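Translation initiation factor eIF2B subunit beta (Schizosaccharomyces pombe, PDB 5B04) forms part of the eIF2B complex, which catalyses the exchange of GDP for GTP on the gamma subunit of the translation initiation factor eIF2. Local coordinates at residues A286-G291 with V325-L330; I333-S338 with P359-I364; A36-T41 with E78-N83. All coordinates share one frame; numbering follows the deposited sequence.

Contact 1: residues A286-G291 with V325-L330; sequences AILGNG and VYPYDL
G289 N donates to V325 O at 2.9 Å, the one hydrogen bond that joins the segment 286-291 to the loop 325-330. The bond is fairly straight, 156° at the hydrogen, and the donor stands above the carbonyl plane, 37° out of it. L288 to G291 form a type I beta turn at the end of strand 286-287, in which G289 offers its N-H and N290 its side chain to the loop. L288 packs beside the bond, its CB against V325 O. Its CG stands anti to its own carbonyl carbon (chi1 -60°). Both branches beyond CG touch the loop: CD1 reaches P327 CB at 3.6 Å, and CD2 meets V325 CG2 at 3.8 Å. P327 is the centre of an inverse gamma turn, closed by Y328 N on Y326 O, and the proline ring meets L288 with CB and N290 with CG. The N290 amide lies across the proline, OD1 coming to 3.3 Å from P327 CG, while N290 CB approaches Y326 CE1 obliquely at 3.5 Å. On one face of the Y326 ring sits P327 CD, offset toward the rim. The polar work of N290 OD1 is done within its own loop, where it accepts from G292 N in an Asx turn. Beyond the proline, D329 N-caps helix 330-333 through OD1 on E331 N, and its OD2 forms a salt bridge to a basic side chain of another protein chain. Turn and loop are thus tied by a single backbone hydrogen bond, while the side chains that meet around it do so by van der Waals contact.

Contact 2: residues I333-S338 with P359-I364; sequences IIQLSS and PYYDYI
L336 and P359 form a non-hydrogen-bonded antiparallel pair, their CA atoms 4.0 Å apart, where the weakly bonded strand 336-337 edges a small antiparallel sheet beside strand 354-364. One step on, Y360 N donates to Q335 O at 3.1 Å, with an angle of 152° at the hydrogen. I334 runs alongside P359, CG2 against CB; I334 CG1 instead lies against Y361 O. Y360 sets CG between its backbone N and carbonyl carbon (chi1 59°), and its ring lies beside Q335 and S337. Q335 CB approaches that ring obliquely, 3.3 Å from Y360 OH, and S337 N meets the ring rim almost in its plane. The hydroxyl is hydrogen-bonded to Y293 OH of the epsilon subunit. An alanine at Y360 would probably leave that epsilon hydroxyl without its mate and open a gap beside Q335 CB and S337 CB. Q335 bends at chi2 (-57°), which carries CD away from both tyrosine rings. The Y361 ring stacks with H285, and its CE2 lies 3.9 Å from Q335 CG. Over one face of the Y361 ring stands Y360 CE1, 3.3 Å above the plane and offset toward the rim.

Contact 3: residues A36-T41 with E78-N83; sequences AVAVET and EFSCGN
V37 CG2 lies over one face of the E78 carboxylate, offset toward OE2, from which it is 3.6 Å away. The other oxygen, OE1, accepts a hydrogen bond from G33 N, which ties the group to the loop just before helix 34-51. The second branch of V37, CG1, is anti to the backbone N (chi1 166°) and rests on the neighbouring helix against S80 OG and C81 CB, the latter at 3.5 Å. S80 OG, itself hydrogen-bonded to P34 O in the first turn of helix 34-51, comes 3.4 Å from the same V37 CG1. These residues belong to two neighbouring helices of the helical N-terminal region of the subunit: the segments 36-41 and 79-83 run in roughly the same direction, crossing at -34° with axes 7.8 Å apart at closest approach. A38 and S80 meet through their CB atoms, where the backbones are nearest. One turn after V37, T41 turns OG1 back to donate to V37 O at 2.9 Å. The T41 backbone N also bonds to V37 O, reaching it from the opposite face of the carbonyl plane. T41 CG2 faces the other helix, 3.7 Å from C81 O and 3.9 Å from C81 SG.

How the contacts relate
Along the chain the contacts come in the order 3, 1, 2, each closing before the next opens. Contacts 1 and 2 have centres 14 Å apart and reach the same antiparallel sheet, from its outermost strands 286-287 and 336-337; N290 ND2 probably bonds Y363 OH, and I333 CD1 packs on L288 and P327. Contact 3 belongs to the helices, about 16 Å from contact 1 and 18 Å from contact 2, centre to centre. F79 bridges it to contact 1, leaning on A286, L288 and V325. The helical part thereby abuts the sheet. Contact 2 meets the epsilon and delta subunits and contact 1 also touches another protein chain, whereas no other chain touches the segments of contact 3.

Contact 1: residues A286-G291 with V325-L330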
loop_
_atom_site.group_PDB
_atom_site.type_symbol
_atom_site.label_atom_id
_atom_site.label_comp_id
_atom_site.label_asym_id
_atom_site.label_seq_id
_atom_site.Cartn_x
_atom_site.Cartn_y
_atom_site.Cartn_z
ATOM N N ALA C 286 -3.787 3.198 -26.207
ATOM C CA ALA C 286 -3.591 4.602 -26.544
ATOM C C ALA C 286 -3.591 5.479 -25.298
ATOM O O ALA C 286 -4.210 5.143 -24.288
ATOM C CB ALA C 286 -4.668 5.069 -27.514
ATOM N N ILE C 287 -2.885 6.601 -25.377
ATOM C CA ILE C 287 -2.897 7.594 -24.311
ATOM C C ILE C 287 -3.472 8.896 -24.854
ATOM O O ILE C 287 -2.924 9.483 -25.785
ATOM C CB ILE C 287 -1.490 7.846 -23.744
ATOM C CG1 ILE C 287 -0.811 6.520 -23.393
ATOM C CG2 ILE C 287 -1.564 8.755 -22.527
ATOM C CD1 ILE C 287 0.636 6.667 -22.981
ATOM N N LEU C 288 -4.580 9.342 -24.271
ATOM C CA LEU C 288 -5.298 10.498 -24.795
ATOM C C LEU C 288 -4.707 11.824 -24.328
ATOM O O LEU C 288 -3.679 11.854 -23.651
ATOM C CB LEU C 288 -6.773 10.419 -24.407
ATOM C CG LEU C 288 -7.488 9.173 -24.928
ATOM C CD1 LEU C 288 -8.959 9.223 -24.577
ATOM C CD2 LEU C 288 -7.293 9.021 -26.431
ATOM N N GLY C 289 -5.370 12.915 -24.699
ATOM C CA GLY C 289 -4.865 14.253 -24.450
ATOM C C GLY C 289 -4.734 14.631 -22.987
ATOM O O GLY C 289 -3.792 15.325 -22.605
ATOM N N ASN C 290 -5.676 14.179 -22.166
ATOM C CA ASN C 290 -5.663 14.515 -20.747
ATOM C C ASN C 290 -4.756 13.589 -19.946
ATOM O O ASN C 290 -4.627 13.732 -18.730
ATOM C CB ASN C 290 -7.082 14.476 -20.174
ATOM C CG ASN C 290 -7.622 13.066 -20.042
ATOM O OD1 ASN C 290 -7.278 12.180 -20.823
ATOM N ND2 ASN C 290 -8.475 12.852 -19.047
ATOM N N GLY C 291 -4.131 12.639 -20.633
ATOM C CA GLY C 291 -3.236 11.697 -19.990
ATOM C C GLY C 291 -3.933 10.403 -19.626
ATOM O O GLY C 291 -3.317 9.486 -19.082
ATOM N N VAL C 325 -6.281 14.044 -28.812
ATOM C CA VAL C 325 -7.736 14.116 -28.692
ATOM C C VAL C 325 -8.181 14.038 -27.233
ATOM O O VAL C 325 -7.654 13.244 -26.455
ATOM C CB VAL C 325 -8.433 12.996 -29.495
ATOM C CG1 VAL C 325 -8.350 13.282 -30.985
ATOM C CG2 VAL C 325 -7.827 11.643 -29.168
ATOM N N TYR C 326 -9.142 14.879 -26.867
ATOM C CA TYR C 326 -9.636 14.913 -25.496
ATOM C C TYR C 326 -10.852 14.009 -25.325
ATOM O O TYR C 326 -11.815 14.105 -26.087
ATOM C CB TYR C 326 -9.984 16.343 -25.078
ATOM C CG TYR C 326 -10.241 16.486 -23.596
ATOM C CD1 TYR C 326 -9.193 16.693 -22.709
ATOM C CD2 TYR C 326 -11.529 16.405 -23.081
ATOM C CE1 TYR C 326 -9.419 16.819 -21.354
ATOM C CE2 TYR C 326 -11.765 16.531 -21.725
ATOM C CZ TYR C 326 -10.705 16.738 -20.866
ATOM O OH TYR C 326 -10.928 16.863 -19.514
ATOM N N PRO C 327 -10.809 13.128 -24.314
ATOM C CA PRO C 327 -11.904 12.200 -24.012
ATOM C C PRO C 327 -13.158 12.908 -23.509
ATOM O O PRO C 327 -13.490 12.792 -22.329
ATOM C CB PRO C 327 -11.313 11.308 -22.916
ATOM C CG PRO C 327 -10.260 12.145 -22.279
ATOM C CD PRO C 327 -9.676 12.965 -23.388
ATOM N N TYR C 328 -13.840 13.631 -24.393
ATOM C CA TYR C 328 -15.072 14.321 -24.028
ATOM C C TYR C 328 -16.144 13.336 -23.578
ATOM O O TYR C 328 -16.772 13.519 -22.535
ATOM C CB TYR C 328 -15.593 15.154 -25.200
ATOM C CG TYR C 328 -14.843 16.447 -25.427
ATOM C CD1 TYR C 328 -14.982 17.515 -24.550
ATOM C CD2 TYR C 328 -14.008 16.606 -26.525
ATOM C CE1 TYR C 328 -14.305 18.701 -24.755
ATOM C CE2 TYR C 328 -13.327 17.789 -26.739
ATOM C CZ TYR C 328 -13.478 18.832 -25.852
ATOM O OH TYR C 328 -12.801 20.013 -26.060
ATOM N N ASP C 329 -16.349 12.291 -24.372
ATOM C CA ASP C 329 -17.330 11.265 -24.046
ATOM C C ASP C 329 -16.711 9.877 -24.163
ATOM O O ASP C 329 -16.346 9.442 -25.255
ATOM C CB ASP C 329 -18.550 11.378 -24.961
ATOM C CG ASP C 329 -19.761 10.640 -24.419
ATOM O OD1 ASP C 329 -19.601 9.829 -23.482
ATOM O OD2 ASP C 329 -20.876 10.866 -24.933
ATOM N N LEU C 330 -16.602 9.187 -23.033
ATOM C CA LEU C 330 -16.032 7.844 -23.004
ATOM C C LEU C 330 -16.911 6.845 -23.751
ATOM O O LEU C 330 -16.441 5.791 -24.176
ATOM C CB LEU C 330 -15.826 7.384 -21.559
ATOM C CG LEU C 330 -14.751 8.117 -20.755
ATOM C CD1 LEU C 330 -14.710 7.604 -19.325
ATOM C CD2 LEU C 330 -13.390 7.968 -21.417
#

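Contact 2: residues I333-S338 with P359-I364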
loop_
_atom_site.group_PDB
_atom_site.type_symbol
_atom_site.label_atom_id
_atom_site.label_comp_id
_atom_site.label_asym_id
_atom_site.label_seq_id
_atom_site.Cartn_x
_atom_site.Cartn_y
_atom_site.Cartn_z
ATOM N N ILE C 333 -15.486 6.247 -27.012
ATOM C CA ILE C 333 -14.130 5.714 -26.985
ATOM C C ILE C 333 -14.120 4.200 -26.795
ATOM O O ILE C 333 -13.392 3.484 -27.483
ATOM C CB ILE C 333 -13.305 6.386 -25.873
ATOM C CG1 ILE C 333 -12.942 7.812 -26.289
ATOM C CG2 ILE C 333 -12.049 5.590 -25.573
ATOM C CD1 ILE C 333 -12.467 8.675 -25.152
ATOM N N ILE C 334 -14.933 3.713 -25.863
ATOM C CA ILE C 334 -15.038 2.279 -25.626
ATOM C C ILE C 334 -15.752 1.596 -26.790
ATOM O O ILE C 334 -16.871 1.962 -27.149
ATOM C CB ILE C 334 -15.786 1.963 -24.310
ATOM C CG1 ILE C 334 -14.865 2.153 -23.102
ATOM C CG2 ILE C 334 -16.309 0.534 -24.318
ATOM C CD1 ILE C 334 -14.670 3.592 -22.678
ATOM N N GLN C 335 -15.089 0.610 -27.385
ATOM C CA GLN C 335 -15.687 -0.173 -28.456
ATOM C C GLN C 335 -16.229 -1.486 -27.910
ATOM O O GLN C 335 -15.715 -2.015 -26.924
ATOM C CB GLN C 335 -14.670 -0.441 -29.566
ATOM C CG GLN C 335 -14.163 0.811 -30.258
ATOM C CD GLN C 335 -15.284 1.639 -30.850
ATOM O OE1 GLN C 335 -15.371 2.844 -30.614
ATOM N NE2 GLN C 335 -16.148 0.996 -31.627
ATOM N N LEU C 336 -17.271 -2.006 -28.547
ATOM C CA LEU C 336 -17.857 -3.276 -28.137
ATOM C C LEU C 336 -17.731 -4.312 -29.245
ATOM O O LEU C 336 -18.165 -4.083 -30.373
ATOM C CB LEU C 336 -19.327 -3.101 -27.747
ATOM C CG LEU C 336 -19.654 -2.591 -26.339
ATOM C CD1 LEU C 336 -19.258 -1.133 -26.157
ATOM C CD2 LEU C 336 -21.131 -2.789 -26.028
ATOM N N SER C 337 -17.129 -5.450 -28.919
ATOM C CA SER C 337 -17.030 -6.553 -29.863
ATOM C C SER C 337 -18.285 -7.414 -29.787
ATOM O O SER C 337 -19.308 -6.987 -29.252
ATOM C CB SER C 337 -15.787 -7.399 -29.588
ATOM O OG SER C 337 -15.685 -8.470 -30.511
ATOM N N SER C 338 -18.197 -8.628 -30.314
ATOM C CA SER C 338 -19.340 -9.532 -30.344
ATOM C C SER C 338 -19.630 -10.140 -28.976
ATOM O O SER C 338 -18.712 -10.380 -28.192
ATOM C CB SER C 338 -19.103 -10.645 -31.368
ATOM O OG SER C 338 -20.218 -11.517 -31.444
ATOM N N PRO C 359 -17.316 -5.220 -24.188
ATOM C CA PRO C 359 -16.374 -4.154 -24.538
ATOM C C PRO C 359 -14.942 -4.671 -24.489
ATOM O O PRO C 359 -14.615 -5.444 -23.588
ATOM C CB PRO C 359 -16.623 -3.099 -23.459
ATOM C CG PRO C 359 -17.087 -3.885 -22.281
ATOM C CD PRO C 359 -17.865 -5.054 -22.830
ATOM N N TYR C 360 -14.102 -4.275 -25.441
ATOM C CA TYR C 360 -12.715 -4.724 -25.422
ATOM C C TYR C 360 -11.751 -3.579 -25.129
ATOM O O TYR C 360 -10.535 -3.739 -25.232
ATOM C CB TYR C 360 -12.343 -5.425 -26.738
ATOM C CG TYR C 360 -12.492 -4.610 -28.005
ATOM C CD1 TYR C 360 -11.450 -3.819 -28.473
ATOM C CD2 TYR C 360 -13.660 -4.666 -28.757
ATOM C CE1 TYR C 360 -11.576 -3.088 -29.640
ATOM C CE2 TYR C 360 -13.794 -3.938 -29.926
ATOM C CZ TYR C 360 -12.749 -3.151 -30.363
ATOM O OH TYR C 360 -12.877 -2.424 -31.524
ATOM N N TYR C 361 -12.303 -2.433 -24.744
ATOM C CA TYR C 361 -11.498 -1.310 -24.277
ATOM C C TYR C 361 -11.930 -0.870 -22.881
ATOM O O TYR C 361 -13.121 -0.827 -22.572
ATOM C CB TYR C 361 -11.594 -0.126 -25.242
ATOM C CG TYR C 361 -10.836 -0.306 -26.539
ATOM C CD1 TYR C 361 -9.731 -1.143 -26.612
ATOM C CD2 TYR C 361 -11.222 0.371 -27.688
ATOM C CE1 TYR C 361 -9.036 -1.308 -27.795
ATOM C CE2 TYR C 361 -10.534 0.214 -28.874
ATOM C CZ TYR C 361 -9.441 -0.625 -28.922
ATOM O OH TYR C 361 -8.756 -0.784 -30.105
ATOM N N ASP C 362 -10.952 -0.552 -22.041
ATOM C CA ASP C 362 -11.218 0.005 -20.722
ATOM C C ASP C 362 -10.587 1.389 -20.642
ATOM O O ASP C 362 -9.696 1.712 -21.429
ATOM C CB ASP C 362 -10.668 -0.905 -19.621
ATOM C CG ASP C 362 -11.541 -0.918 -18.380
ATOM O OD1 ASP C 362 -12.283 0.063 -18.161
ATOM O OD2 ASP C 362 -11.485 -1.911 -17.624
ATOM N N TYR C 363 -11.044 2.213 -19.706
ATOM C CA TYR C 363 -10.466 3.542 -19.549
ATOM C C TYR C 363 -9.874 3.756 -18.163
ATOM O O TYR C 363 -10.522 3.495 -17.150
ATOM C CB TYR C 363 -11.506 4.627 -19.834
ATOM C CG TYR C 363 -10.987 6.023 -19.572
ATOM C CD1 TYR C 363 -10.162 6.661 -20.489
ATOM C CD2 TYR C 363 -11.311 6.701 -18.404
ATOM C CE1 TYR C 363 -9.680 7.935 -20.254
ATOM C CE2 TYR C 363 -10.834 7.974 -18.159
ATOM C CZ TYR C 363 -10.019 8.586 -19.086
ATOM O OH TYR C 363 -9.542 9.854 -18.846
ATOM N N ILE C 364 -8.639 4.242 -18.131
ATOM C CA ILE C 364 -7.978 4.592 -16.882
ATOM C C ILE C 364 -7.758 6.096 -16.805
ATOM O O ILE C 364 -7.056 6.663 -17.643
ATOM C CB ILE C 364 -6.617 3.885 -16.736
ATOM C CG1 ILE C 364 -6.734 2.401 -17.083
ATOM C CG2 ILE C 364 -6.064 4.080 -15.330
ATOM C CD1 ILE C 364 -7.662 1.636 -16.182
#

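Contact 3: residues A36-T41 with E78-N83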
loop_
_atom_site.group_PDB
_atom_site.type_symbol
_atom_site.label_atom_id
_atom_site.label_comp_id
_atom_site.label_asym_id
_atom_site.label_seq_id
_atom_site.Cartn_x
_atom_site.Cartn_y
_atom_site.Cartn_z
ATOM N N ALA C 36 0.520 -1.908 -35.844
ATOM C CA ALA C 36 0.193 -2.262 -37.222
ATOM C C ALA C 36 -0.419 -1.078 -37.964
ATOM O O ALA C 36 -0.040 -0.782 -39.097
ATOM C CB ALA C 36 -0.752 -3.452 -37.253
ATOM N N VAL C 37 -1.362 -0.406 -37.313
ATOM C CA VAL C 37 -2.015 0.762 -37.891
ATOM C C VAL C 37 -1.007 1.878 -38.163
ATOM O O VAL C 37 -1.036 2.504 -39.223
ATOM C CB VAL C 37 -3.137 1.288 -36.970
ATOM C CG1 VAL C 37 -3.576 2.675 -37.393
ATOM C CG2 VAL C 37 -4.321 0.332 -36.977
ATOM N N ALA C 38 -0.110 2.107 -37.209
ATOM C CA ALA C 38 0.898 3.156 -37.334
ATOM C C ALA C 38 1.805 2.934 -38.541
ATOM O O ALA C 38 2.042 3.853 -39.326
ATOM C CB ALA C 38 1.730 3.244 -36.063
ATOM N N VAL C 39 2.305 1.711 -38.684
ATOM C CA VAL C 39 3.207 1.375 -39.780
ATOM C C VAL C 39 2.521 1.507 -41.135
ATOM O O VAL C 39 3.030 2.180 -42.032
ATOM C CB VAL C 39 3.760 -0.056 -39.634
ATOM C CG1 VAL C 39 4.584 -0.434 -40.854
ATOM C CG2 VAL C 39 4.592 -0.175 -38.366
ATOM N N GLU C 40 1.363 0.869 -41.275
ATOM C CA GLU C 40 0.617 0.885 -42.531
ATOM C C GLU C 40 0.203 2.296 -42.939
ATOM O O GLU C 40 0.213 2.632 -44.123
ATOM C CB GLU C 40 -0.618 -0.012 -42.432
ATOM C CG GLU C 40 -0.318 -1.493 -42.600
ATOM C CD GLU C 40 0.161 -1.831 -43.999
ATOM O OE1 GLU C 40 -0.500 -1.414 -44.973
ATOM O OE2 GLU C 40 1.202 -2.512 -44.126
ATOM N N THR C 41 -0.160 3.116 -41.958
ATOM C CA THR C 41 -0.514 4.506 -42.222
ATOM C C THR C 41 0.686 5.266 -42.778
ATOM O O THR C 41 0.569 5.994 -43.766
ATOM C CB THR C 41 -1.026 5.213 -40.950
ATOM O OG1 THR C 41 -2.301 4.672 -40.583
ATOM C CG2 THR C 41 -1.170 6.708 -41.185
ATOM N N GLU C 78 -8.445 3.990 -33.428
ATOM C CA GLU C 78 -7.059 3.608 -33.667
ATOM C C GLU C 78 -6.222 4.875 -33.807
ATOM O O GLU C 78 -5.776 5.226 -34.898
ATOM C CB GLU C 78 -6.936 2.731 -34.916
ATOM C CG GLU C 78 -7.674 1.403 -34.818
ATOM C CD GLU C 78 -6.885 0.340 -34.074
ATOM O OE1 GLU C 78 -7.424 -0.768 -33.871
ATOM O OE2 GLU C 78 -5.724 0.610 -33.697
ATOM N N PHE C 79 -6.016 5.549 -32.679
ATOM C CA PHE C 79 -5.429 6.887 -32.646
ATOM C C PHE C 79 -4.003 6.951 -33.187
ATOM O O PHE C 79 -3.509 8.033 -33.506
ATOM C CB PHE C 79 -5.453 7.426 -31.215
ATOM C CG PHE C 79 -6.804 7.357 -30.564
ATOM C CD1 PHE C 79 -7.188 6.234 -29.850
ATOM C CD2 PHE C 79 -7.691 8.415 -30.668
ATOM C CE1 PHE C 79 -8.431 6.167 -29.252
ATOM C CE2 PHE C 79 -8.936 8.355 -30.070
ATOM C CZ PHE C 79 -9.307 7.230 -29.361
ATOM N N SER C 80 -3.347 5.800 -33.283
ATOM C CA SER C 80 -1.988 5.738 -33.810
ATOM C C SER C 80 -1.938 6.217 -35.260
ATOM O O SER C 80 -0.931 6.769 -35.704
ATOM C CB SER C 80 -1.434 4.317 -33.701
ATOM O OG SER C 80 -2.318 3.378 -34.286
ATOM N N CYS C 81 -3.031 6.006 -35.987
ATOM C CA CYS C 81 -3.149 6.480 -37.362
ATOM C C CYS C 81 -3.040 7.998 -37.423
ATOM O O CYS C 81 -2.174 8.541 -38.109
ATOM C CB CYS C 81 -4.475 6.031 -37.978
ATOM S SG CYS C 81 -4.735 6.578 -39.682
ATOM N N GLY C 82 -3.927 8.674 -36.698
ATOM C CA GLY C 82 -3.951 10.124 -36.666
ATOM C C GLY C 82 -2.654 10.723 -36.161
ATOM O O GLY C 82 -2.253 11.803 -36.593
ATOM N N ASN C 83 -1.997 10.020 -35.244
ATOM C CA ASN C 83 -0.726 10.477 -34.695
ATOM C C ASN C 83 0.363 10.534 -35.759
ATOM O O ASN C 83 1.129 11.495 -35.823
ATOM C CB ASN C 83 -0.284 9.574 -33.543
ATOM C CG ASN C 83 -1.187 9.692 -32.331
ATOM O OD1 ASN C 83 -1.938 10.659 -32.196
ATOM N ND2 ASN C 83 -1.115 8.711 -31.439
#